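Local structure of putative fructosamine-3-kinase (3F7W) at residues A[152-156]-A[168-172]; A[141-145]-A[257-261]; A[186-192]-A[214-220]. The protein probably acts as a kinase of the fructosamine kinase family, transferring phosphate to sugar-derived adducts, though its own substrate is not established. One frame throughout, in Å; residues are numbered along the deposited sequence.

Contact 1: A[152-156]-A[168-172]; sequences PYLRR and VRLVE
A helical hairpin brings Leu154 and Arg155 of helix 141-159 against Val168, Val171 and Glu172 of helix 165-176. The two helices are consecutive in the chain. Their short segments run antiparallel, at 168°, with axes 11.0 Å apart. Leu154 points at the second helix. It meets Val171 tip to tip, with Leu154 CD2 3.8 Å from Val171 CG1. The other methyl, Leu154 CD1, lies 3.9 Å from Val171 CB, so both methyls of the leucine rest against the branched end of the valine. Val168 flanks this pair, with Val168 CG1 4.1 Å from Leu154 CD2. Leu264 of helix 251-270 also packs on Leu154, while Ile150, one turn before Leu154 on the same helix, packs on Val171.

Toward solvent, Arg155 crosses Glu172 at about a right angle and forms a salt bridge. Arg155 is deposited in two conformers and the bridge is described for one, so it is to that extent doubtful. Both end nitrogens grip a single oxygen. Arg155 NH2 lies 2.8 Å from Glu172 OE2 and meets it nearly along the C-O bond direction. Arg155 NH1 is 3.2 Å from Glu172 OE2, in a more bent bond from above the carboxylate plane. The guanidinium and carboxylate planes stand 79° apart. The arginine chain bends at chi2 (-68°), which turns the guanidinium toward Glu172. Val168 CG1 sits at the guanidinium edge, 3.4 Å from Arg155 NH1. The chemistry is thus split between a largely buried aliphatic layer and an ion pair on the exposed side, which probably rests on one carboxylate oxygen.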
loop_
_atom_site.group_PDB
_atom_site.type_symbol
_atom_site.label_atom_id
_atom_site.label_comp_id
_atom_site.label_asym_id
_atom_site.label_seq_id
_atom_site.Cartn_x
_atom_site.Cartn_y
_atom_site.Cartn_z
ATOM N N PRO A 152 -2.569 -17.149 -2.868
ATOM C CA PRO A 152 -1.117 -17.291 -2.722
ATOM C C PRO A 152 -0.604 -17.156 -1.269
ATOM O O PRO A 152 0.252 -17.945 -0.848
ATOM C CB PRO A 152 -0.554 -16.221 -3.681
ATOM C CG PRO A 152 -1.636 -15.973 -4.650
ATOM C CD PRO A 152 -2.920 -16.129 -3.867
ATOM N N TYR A 153 -1.164 -16.222 -0.499
ATOM C CA TYR A 153 -0.718 -15.968 0.882
ATOM C C TYR A 153 -1.320 -17.000 1.837
ATOM O O TYR A 153 -0.697 -17.375 2.815
ATOM C CB TYR A 153 -1.090 -14.532 1.314
ATOM C CG TYR A 153 -0.567 -13.558 0.285
ATOM C CD1 TYR A 153 0.806 -13.337 0.172
ATOM C CD2 TYR A 153 -1.404 -12.958 -0.641
ATOM C CE1 TYR A 153 1.325 -12.499 -0.812
ATOM C CE2 TYR A 153 -0.896 -12.100 -1.640
ATOM C CZ TYR A 153 0.480 -11.901 -1.716
ATOM O OH TYR A 153 1.036 -11.114 -2.688
ATOM N N LEU A 154 -2.539 -17.435 1.550
ATOM C CA LEU A 154 -3.158 -18.536 2.306
ATOM C C LEU A 154 -2.313 -19.819 2.230
ATOM O O LEU A 154 -2.016 -20.448 3.258
ATOM C CB LEU A 154 -4.580 -18.794 1.807
ATOM C CG LEU A 154 -5.408 -19.862 2.544
ATOM C CD1 LEU A 154 -5.681 -19.377 3.989
ATOM C CD2 LEU A 154 -6.730 -20.102 1.787
ATOM N N ARG A 155 -1.915 -20.193 1.014
ATOM C CA ARG A 155 -1.092 -21.382 0.813
ATOM C C ARG A 155 0.271 -21.228 1.469
ATOM O O ARG A 155 0.773 -22.162 2.089
ATOM C CB ARG A 155 -0.913 -21.700 -0.679
ATOM C CG ARG A 155 -2.217 -21.911 -1.456
ATOM C CD ARG A 155 -2.953 -23.174 -1.048
ATOM N NE ARG A 155 -4.255 -23.256 -1.717
ATOM C CZ ARG A 155 -5.429 -23.434 -1.117
ATOM N NH1 ARG A 155 -5.519 -23.588 0.194
ATOM N NH2 ARG A 155 -6.532 -23.487 -1.857
ATOM N N ARG A 156 0.863 -20.046 1.352
ATOM C CA ARG A 156 2.167 -19.801 1.952
ATOM C C ARG A 156 2.110 -19.930 3.483
ATOM O O ARG A 156 2.959 -20.582 4.078
ATOM C CB ARG A 156 2.685 -18.418 1.562
ATOM C CG ARG A 156 4.086 -18.189 2.013
ATOM C CD ARG A 156 4.555 -16.797 1.680
ATOM N NE ARG A 156 5.875 -16.612 2.251
ATOM C CZ ARG A 156 7.008 -17.007 1.676
ATOM N NH1 ARG A 156 6.997 -17.613 0.497
ATOM N NH2 ARG A 156 8.164 -16.797 2.294
ATOM N N VAL A 168 -7.601 -22.734 6.834
ATOM C CA VAL A 168 -7.624 -22.723 5.369
ATOM C C VAL A 168 -9.021 -22.992 4.825
ATOM O O VAL A 168 -9.488 -22.292 3.941
ATOM C CB VAL A 168 -6.635 -23.758 4.789
ATOM C CG1 VAL A 168 -6.852 -23.936 3.267
ATOM C CG2 VAL A 168 -5.189 -23.334 5.107
ATOM N N ARG A 169 -9.692 -24.006 5.365
ATOM C CA ARG A 169 -11.067 -24.286 4.963
ATOM C C ARG A 169 -12.011 -23.112 5.228
ATOM O O ARG A 169 -12.882 -22.824 4.396
ATOM C CB ARG A 169 -11.565 -25.556 5.621
ATOM C CG ARG A 169 -11.154 -26.808 4.842
ATOM C CD ARG A 169 -11.877 -28.081 5.326
ATOM N NE ARG A 169 -11.597 -28.386 6.732
ATOM C CZ ARG A 169 -10.526 -29.045 7.185
ATOM N NH1 ARG A 169 -9.584 -29.498 6.354
ATOM N NH2 ARG A 169 -10.397 -29.246 8.492
ATOM N N LEU A 170 -11.822 -22.429 6.362
ATOM C CA LEU A 170 -12.613 -21.238 6.691
ATOM C C LEU A 170 -12.427 -20.143 5.644
ATOM O O LEU A 170 -13.404 -19.551 5.164
ATOM C CB LEU A 170 -12.255 -20.705 8.092
ATOM C CG LEU A 170 -12.760 -19.296 8.430
ATOM C CD1 LEU A 170 -14.300 -19.193 8.277
ATOM C CD2 LEU A 170 -12.295 -18.854 9.823
ATOM N N VAL A 171 -11.182 -19.866 5.262
ATOM C CA VAL A 171 -10.952 -18.839 4.242
ATOM C C VAL A 171 -11.511 -19.308 2.890
ATOM O O VAL A 171 -12.035 -18.509 2.113
ATOM C CB VAL A 171 -9.457 -18.419 4.135
ATOM C CG1 VAL A 171 -9.241 -17.440 2.945
ATOM C CG2 VAL A 171 -9.007 -17.791 5.444
ATOM N N GLU A 172 -11.420 -20.598 2.621
ATOM C CA GLU A 172 -11.957 -21.143 1.367
ATOM C C GLU A 172 -13.486 -21.028 1.274
ATOM O O GLU A 172 -14.017 -20.885 0.182
ATOM C CB GLU A 172 -11.514 -22.595 1.185
ATOM C CG GLU A 172 -10.057 -22.697 0.797
ATOM C CD GLU A 172 -9.546 -24.116 0.679
ATOM O OE1 GLU A 172 -10.065 -25.012 1.373
ATOM O OE2 GLU A 172 -8.590 -24.323 -0.101
#

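Contact 2: A[141-145]-A[257-261]; sequences WPEFY and LHQLH
Tyr145 OH reaches from helix 141-159 to the backbone of helix 251-270 and makes two hydrogen bonds there. Tyr145 OH donates to Leu257 O at 2.7 Å, in the carbonyl plane and on a lone pair. His261 N donates to Tyr145 OH at 3.1 Å. The phenol oxygen therefore serves as both donor and acceptor where the helix is kinked. Leu257 O also accepts from Leu260 N. The ring is a knob set among Leu257, His258, Leu260 and His261. Tyr145 CE1 touches His261 CB at 3.7 Å. Leu257 O lies at the edge of the tyrosine ring.

Trp141 packs one turn earlier. Trp141 CZ2 is 3.4 Å from His258 CE1, and the two ring planes are inclined at 43°. Leu257 CD2 lies at the indole edge, 3.9 Å from Trp141 CH2. With CG of Trp141 anti to the backbone N (chi1 -175°), the indole reaches over Tyr145. Trp141 CZ2 rests 3.3 Å above the plane of the Tyr145 ring, offset toward its rim.

Further out, His218 meets the Trp141 ring edge-to-face, and Phe120 also packs on the indole. The imidazole of His261 is fixed by a bond from ND1 to Arg149 O. The two short segments run at 32° with axes 12.3 Å apart, so large side chains bridge the gap. Helix 178-181 adds Leu178 against Trp141 and Leu257, and helix 219-229 packs on His258 through Glu220 and Ala224.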
loop_
_atom_site.group_PDB
_atom_site.type_symbol
_atom_site.label_atom_id
_atom_site.label_comp_id
_atom_site.label_asym_id
_atom_site.label_seq_id
_atom_site.Cartn_x
_atom_site.Cartn_y
_atom_site.Cartn_z
ATOM N N TRP A 141 -13.179 -8.390 -10.367
ATOM C CA TRP A 141 -12.576 -8.362 -9.042
ATOM C C TRP A 141 -12.569 -9.704 -8.275
ATOM O O TRP A 141 -11.534 -10.069 -7.703
ATOM C CB TRP A 141 -13.165 -7.222 -8.190
ATOM C CG TRP A 141 -12.478 -7.111 -6.869
ATOM C CD1 TRP A 141 -11.289 -6.545 -6.621
ATOM C CD2 TRP A 141 -12.944 -7.645 -5.633
ATOM N NE1 TRP A 141 -10.959 -6.680 -5.290
ATOM C CE2 TRP A 141 -11.969 -7.345 -4.658
ATOM C CE3 TRP A 141 -14.092 -8.339 -5.253
ATOM C CZ2 TRP A 141 -12.100 -7.722 -3.337
ATOM C CZ3 TRP A 141 -14.220 -8.722 -3.931
ATOM C CH2 TRP A 141 -13.224 -8.395 -2.982
ATOM N N PRO A 142 -13.705 -10.431 -8.228
ATOM C CA PRO A 142 -13.685 -11.646 -7.401
ATOM C C PRO A 142 -12.584 -12.627 -7.788
ATOM O O PRO A 142 -11.903 -13.159 -6.914
ATOM C CB PRO A 142 -15.089 -12.267 -7.635
ATOM C CG PRO A 142 -15.939 -11.104 -8.021
ATOM C CD PRO A 142 -15.026 -10.223 -8.847
ATOM N N GLU A 143 -12.393 -12.837 -9.087
ATOM C CA GLU A 143 -11.325 -13.720 -9.561
ATOM C C GLU A 143 -9.924 -13.182 -9.234
ATOM O O GLU A 143 -9.039 -13.914 -8.809
ATOM C CB GLU A 143 -11.458 -13.916 -11.073
ATOM C CG GLU A 143 -12.661 -14.760 -11.507
ATOM C CD GLU A 143 -14.036 -14.093 -11.324
ATOM O OE1 GLU A 143 -14.165 -12.836 -11.275
ATOM O OE2 GLU A 143 -15.016 -14.865 -11.245
ATOM N N PHE A 144 -9.716 -11.908 -9.507
ATOM C CA PHE A 144 -8.482 -11.254 -9.154
ATOM C C PHE A 144 -8.169 -11.396 -7.653
ATOM O O PHE A 144 -7.058 -11.764 -7.264
ATOM C CB PHE A 144 -8.588 -9.777 -9.555
ATOM C CG PHE A 144 -7.501 -8.922 -9.014
ATOM C CD1 PHE A 144 -6.220 -8.991 -9.537
ATOM C CD2 PHE A 144 -7.763 -8.026 -7.981
ATOM C CE1 PHE A 144 -5.214 -8.197 -9.022
ATOM C CE2 PHE A 144 -6.754 -7.219 -7.479
ATOM C CZ PHE A 144 -5.488 -7.311 -8.001
ATOM N N TYR A 145 -9.156 -11.115 -6.805
ATOM C CA TYR A 145 -8.919 -11.107 -5.371
ATOM C C TYR A 145 -8.608 -12.522 -4.868
ATOM O O TYR A 145 -7.599 -12.741 -4.206
ATOM C CB TYR A 145 -10.136 -10.549 -4.658
ATOM C CG TYR A 145 -9.910 -10.206 -3.204
ATOM C CD1 TYR A 145 -8.959 -9.268 -2.837
ATOM C CD2 TYR A 145 -10.679 -10.787 -2.198
ATOM C CE1 TYR A 145 -8.771 -8.913 -1.488
ATOM C CE2 TYR A 145 -10.502 -10.437 -0.860
ATOM C CZ TYR A 145 -9.537 -9.504 -0.508
ATOM O OH TYR A 145 -9.337 -9.153 0.812
ATOM N N LEU A 257 -14.159 -8.411 4.476
ATOM C CA LEU A 257 -13.807 -9.075 3.219
ATOM C C LEU A 257 -12.531 -8.489 2.675
ATOM O O LEU A 257 -11.598 -9.212 2.319
ATOM C CB LEU A 257 -14.936 -8.927 2.191
ATOM C CG LEU A 257 -14.679 -9.473 0.781
ATOM C CD1 LEU A 257 -14.497 -10.969 0.799
ATOM C CD2 LEU A 257 -15.822 -9.046 -0.159
ATOM N N HIS A 258 -12.489 -7.159 2.639
ATOM C CA HIS A 258 -11.338 -6.432 2.100
ATOM C C HIS A 258 -10.090 -6.422 2.975
ATOM O O HIS A 258 -9.024 -6.012 2.506
ATOM C CB HIS A 258 -11.731 -5.003 1.756
ATOM C CG HIS A 258 -12.643 -4.915 0.578
ATOM N ND1 HIS A 258 -12.206 -5.134 -0.708
ATOM C CD2 HIS A 258 -13.970 -4.663 0.489
ATOM C CE1 HIS A 258 -13.221 -5.018 -1.540
ATOM N NE2 HIS A 258 -14.306 -4.736 -0.841
ATOM N N GLN A 259 -10.240 -6.850 4.229
ATOM C CA GLN A 259 -9.144 -6.968 5.163
ATOM C C GLN A 259 -8.467 -8.339 5.122
ATOM O O GLN A 259 -7.416 -8.530 5.732
ATOM C CB GLN A 259 -9.645 -6.673 6.589
ATOM C CG GLN A 259 -10.028 -5.205 6.779
ATOM C CD GLN A 259 -10.628 -4.861 8.130
ATOM O OE1 GLN A 259 -11.169 -5.726 8.824
ATOM N NE2 GLN A 259 -10.592 -3.574 8.483
ATOM N N LEU A 260 -9.043 -9.286 4.396
ATOM C CA LEU A 260 -8.483 -10.634 4.361
ATOM C C LEU A 260 -7.108 -10.677 3.701
ATOM O O LEU A 260 -6.200 -11.338 4.206
ATOM C CB LEU A 260 -9.456 -11.618 3.699
ATOM C CG LEU A 260 -10.766 -11.841 4.477
ATOM C CD1 LEU A 260 -11.693 -12.788 3.695
ATOM C CD2 LEU A 260 -10.533 -12.361 5.898
ATOM N N HIS A 261 -6.939 -9.937 2.605
ATOM C CA HIS A 261 -5.648 -9.910 1.911
ATOM C C HIS A 261 -4.538 -9.403 2.850
ATOM O O HIS A 261 -3.563 -10.115 3.066
ATOM C CB HIS A 261 -5.715 -9.065 0.621
ATOM C CG HIS A 261 -4.373 -8.675 0.099
ATOM N ND1 HIS A 261 -3.469 -9.604 -0.398
ATOM C CD2 HIS A 261 -3.764 -7.466 0.017
ATOM C CE1 HIS A 261 -2.362 -8.972 -0.761
ATOM N NE2 HIS A 261 -2.513 -7.679 -0.514
#

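Contact 3: A[186-192]-A[214-220]; sequences EPPARIH and AHGGHRE. With EDO (1,2-ethanediol), chain I.
Ala189 and Ile191 pair with Gly217 and His215 through four antiparallel backbone hydrogen bonds. Ala189 N reaches Gly217 O at 2.8 Å, and Ile191 N reaches His215 O at 3.0 Å. Gly217 N and His215 N return bonds to Ala189 O and Ile191 O. Arg190 and Gly216 form the non-hydrogen-bonded pair between them.

Among the apolar contacts, Ile191 CG1 stands over the face of the His215 ring, 4.1 Å from its centroid, in a CH-pi contact. Ile191 CD1 lies 3.8 Å from Gly217 CA, and a side chain on that glycine would clash with it.

The family belongs to the protein kinase clan, and both segments are consistent with its mainly helical C-terminal lobe. The pairing sets 186-192 alongside the lead-in to helix 219-229. His218 is the N-cap of that helix, and its ND1 accepts from Glu220 N.

At the polar outer end, Arg219 CG stands between its backbone N and carbonyl carbon (chi1 63°), and the extended chain beyond carries NE to Glu186. Arg219 NE donates to Glu186 OE2 at 2.9 Å in a salt bridge, on the syn side but tilted out of the carboxylate plane. The carboxylate and guanidinium planes are 32° apart. Replacing Glu186 by an alanine would probably deprive Arg219 NE of its charged mate and unsettle the waters held here. One water joins Glu186 OE1 to Glu220 OE2, whose like charges lie 4.5 Å apart; Arg254 also pairs with Glu220. Arg219 NH1 and NH2 bond to carbonyls of Ala245 and Pro246. A 1,2-ethanediol, probably from the crystallisation liquor, donates to Pro187 O and Pro188 O.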
loop_
_atom_site.group_PDB
_atom_site.type_symbol
_atom_site.label_atom_id
_atom_site.label_comp_id
_atom_site.label_asym_id
_atom_site.label_seq_id
_atom_site.Cartn_x
_atom_site.Cartn_y
_atom_site.Cartn_z
ATOM N N GLU A 186 -17.719 -2.692 -9.964
ATOM C CA GLU A 186 -17.433 -1.293 -10.258
ATOM C C GLU A 186 -16.024 -1.182 -10.852
ATOM O O GLU A 186 -15.220 -2.111 -10.724
ATOM C CB GLU A 186 -17.590 -0.428 -8.999
ATOM C CG GLU A 186 -16.626 -0.774 -7.874
ATOM C CD GLU A 186 -16.734 0.157 -6.682
ATOM O OE1 GLU A 186 -17.807 0.170 -6.019
ATOM O OE2 GLU A 186 -15.732 0.864 -6.416
ATOM N N PRO A 187 -15.715 -0.057 -11.519
ATOM C CA PRO A 187 -14.411 0.003 -12.172
ATOM C C PRO A 187 -13.233 -0.089 -11.199
ATOM O O PRO A 187 -13.342 0.356 -10.045
ATOM C CB PRO A 187 -14.423 1.369 -12.881
ATOM C CG PRO A 187 -15.898 1.747 -12.977
ATOM C CD PRO A 187 -16.527 1.149 -11.773
ATOM N N PRO A 188 -12.115 -0.666 -11.660
ATOM C CA PRO A 188 -10.912 -0.687 -10.829
ATOM C C PRO A 188 -10.453 0.728 -10.492
ATOM O O PRO A 188 -10.527 1.632 -11.339
ATOM C CB PRO A 188 -9.884 -1.417 -11.693
ATOM C CG PRO A 188 -10.464 -1.620 -12.989
ATOM C CD PRO A 188 -11.902 -1.305 -12.974
ATOM N N ALA A 189 -9.991 0.894 -9.246
ATOM C CA ALA A 189 -9.434 2.135 -8.743
ATOM C C ALA A 189 -7.899 2.076 -8.754
ATOM O O ALA A 189 -7.315 0.995 -8.743
ATOM C CB ALA A 189 -9.934 2.371 -7.326
ATOM N N ARG A 190 -7.258 3.244 -8.786
ATOM C CA ARG A 190 -5.824 3.330 -8.541
ATOM C C ARG A 190 -5.613 3.336 -7.036
ATOM O O ARG A 190 -5.760 4.369 -6.385
ATOM C CB ARG A 190 -5.199 4.592 -9.150
ATOM C CG ARG A 190 -5.294 4.657 -10.622
ATOM C CD ARG A 190 -4.258 5.570 -11.239
ATOM N NE ARG A 190 -4.623 5.701 -12.614
ATOM C CZ ARG A 190 -3.841 6.148 -13.574
ATOM N NH1 ARG A 190 -2.614 6.591 -13.311
ATOM N NH2 ARG A 190 -4.331 6.196 -14.800
ATOM N N ILE A 191 -5.282 2.185 -6.489
ATOM C CA ILE A 191 -5.135 2.058 -5.039
ATOM C C ILE A 191 -3.695 2.012 -4.589
ATOM O O ILE A 191 -2.799 1.518 -5.311
ATOM C CB ILE A 191 -5.952 0.848 -4.440
ATOM C CG1 ILE A 191 -5.347 -0.525 -4.762
ATOM C CG2 ILE A 191 -7.436 0.979 -4.870
ATOM C CD1 ILE A 191 -5.931 -1.703 -3.866
ATOM N N HIS A 192 -3.489 2.510 -3.372
ATOM C CA HIS A 192 -2.193 2.502 -2.712
ATOM C C HIS A 192 -1.700 1.044 -2.441
ATOM O O HIS A 192 -0.538 0.714 -2.680
ATOM C CB HIS A 192 -2.289 3.334 -1.430
ATOM C CG HIS A 192 -1.034 3.362 -0.626
ATOM N ND1 HIS A 192 -0.686 2.335 0.225
ATOM C CD2 HIS A 192 -0.061 4.298 -0.514
ATOM C CE1 HIS A 192 0.465 2.632 0.810
ATOM N NE2 HIS A 192 0.864 3.817 0.377
ATOM N N ALA A 214 1.217 -0.337 -5.264
ATOM C CA ALA A 214 0.162 0.274 -6.049
ATOM C C ALA A 214 -0.321 -0.652 -7.166
ATOM O O ALA A 214 0.468 -1.340 -7.821
ATOM C CB ALA A 214 0.605 1.651 -6.627
ATOM N N HIS A 215 -1.639 -0.658 -7.375
ATOM C CA HIS A 215 -2.215 -1.408 -8.475
ATOM C C HIS A 215 -3.655 -1.024 -8.685
ATOM O O HIS A 215 -4.224 -0.257 -7.886
ATOM C CB HIS A 215 -2.097 -2.933 -8.224
ATOM C CG HIS A 215 -2.756 -3.419 -6.958
ATOM N ND1 HIS A 215 -2.165 -3.273 -5.724
ATOM C CD2 HIS A 215 -3.929 -4.061 -6.733
ATOM C CE1 HIS A 215 -2.927 -3.820 -4.794
ATOM N NE2 HIS A 215 -4.001 -4.320 -5.373
ATOM N N GLY A 216 -4.231 -1.548 -9.770
ATOM C CA GLY A 216 -5.672 -1.498 -9.990
ATOM C C GLY A 216 -6.337 -2.463 -9.040
ATOM O O GLY A 216 -6.072 -3.664 -9.083
ATOM N N GLY A 217 -7.188 -1.932 -8.170
ATOM C CA GLY A 217 -7.778 -2.714 -7.071
ATOM C C GLY A 217 -9.142 -2.154 -6.752
ATOM O O GLY A 217 -9.581 -1.176 -7.376
ATOM N N HIS A 218 -9.819 -2.763 -5.790
ATOM C CA HIS A 218 -11.060 -2.219 -5.312
ATOM C C HIS A 218 -10.735 -1.088 -4.361
ATOM O O HIS A 218 -9.963 -1.259 -3.428
ATOM C CB HIS A 218 -11.886 -3.302 -4.611
ATOM C CG HIS A 218 -13.340 -2.994 -4.562
ATOM N ND1 HIS A 218 -13.841 -1.839 -3.989
ATOM C CD2 HIS A 218 -14.404 -3.675 -5.047
ATOM C CE1 HIS A 218 -15.160 -1.847 -4.094
ATOM N NE2 HIS A 218 -15.527 -2.953 -4.723
ATOM N N ARG A 219 -11.338 0.071 -4.587
ATOM C CA ARG A 219 -11.056 1.232 -3.727
ATOM C C ARG A 219 -11.392 0.973 -2.252
ATOM O O ARG A 219 -10.767 1.539 -1.381
ATOM C CB ARG A 219 -11.767 2.476 -4.240
ATOM C CG ARG A 219 -13.291 2.431 -4.262
ATOM C CD ARG A 219 -13.841 3.335 -5.397
ATOM N NE ARG A 219 -15.296 3.515 -5.347
ATOM C CZ ARG A 219 -15.936 4.569 -4.831
ATOM N NH1 ARG A 219 -15.294 5.573 -4.268
ATOM N NH2 ARG A 219 -17.268 4.607 -4.853
ATOM N N GLU A 220 -12.375 0.103 -1.984
ATOM C CA GLU A 220 -12.697 -0.301 -0.609
ATOM C C GLU A 220 -11.505 -0.914 0.126
ATOM O O GLU A 220 -11.437 -0.814 1.334
ATOM C CB GLU A 220 -13.928 -1.209 -0.558
ATOM C CG GLU A 220 -15.256 -0.444 -0.893
ATOM C CD GLU A 220 -16.499 -1.332 -0.966
ATOM O OE1 GLU A 220 -16.568 -2.382 -0.278
ATOM O OE2 GLU A 220 -17.424 -0.950 -1.698
HETATM C C1 EDO I . -13.269 4.445 -10.182
HETATM O O1 EDO I . -11.933 4.065 -10.509
HETATM C C2 EDO I . -13.655 3.829 -8.835
HETATM O O2 EDO I . -14.238 2.527 -8.987
HETATM O O HOH W 1 -13.185 0.121 -7.021
HETATM O O HOH W 2 -17.683 1.271 -3.408
HETATM O O HOH W 3 -18.657 2.663 -6.622
#

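Contacts 1 and 2 share helix 141-159, and their centres are about 12 Å apart. They touch where Tyr153 meets His261. Contact 3 lies about 11 Å from contact 2, centre to centre, and touches it through His218 and Glu220 against His258, His218 against Trp141, and His215 against Phe144. Contacts 1 and 3 do not touch; their centres are about 23 Å apart. Along the chain, contact 2 closes a long loop that holds contact 1 and then contact 3 in series. Contact 2 joins helix 141-159 to helix 251-270, whose His258 packs on helix 219-229 at contact 3. The three probably form one packed run through the lobe.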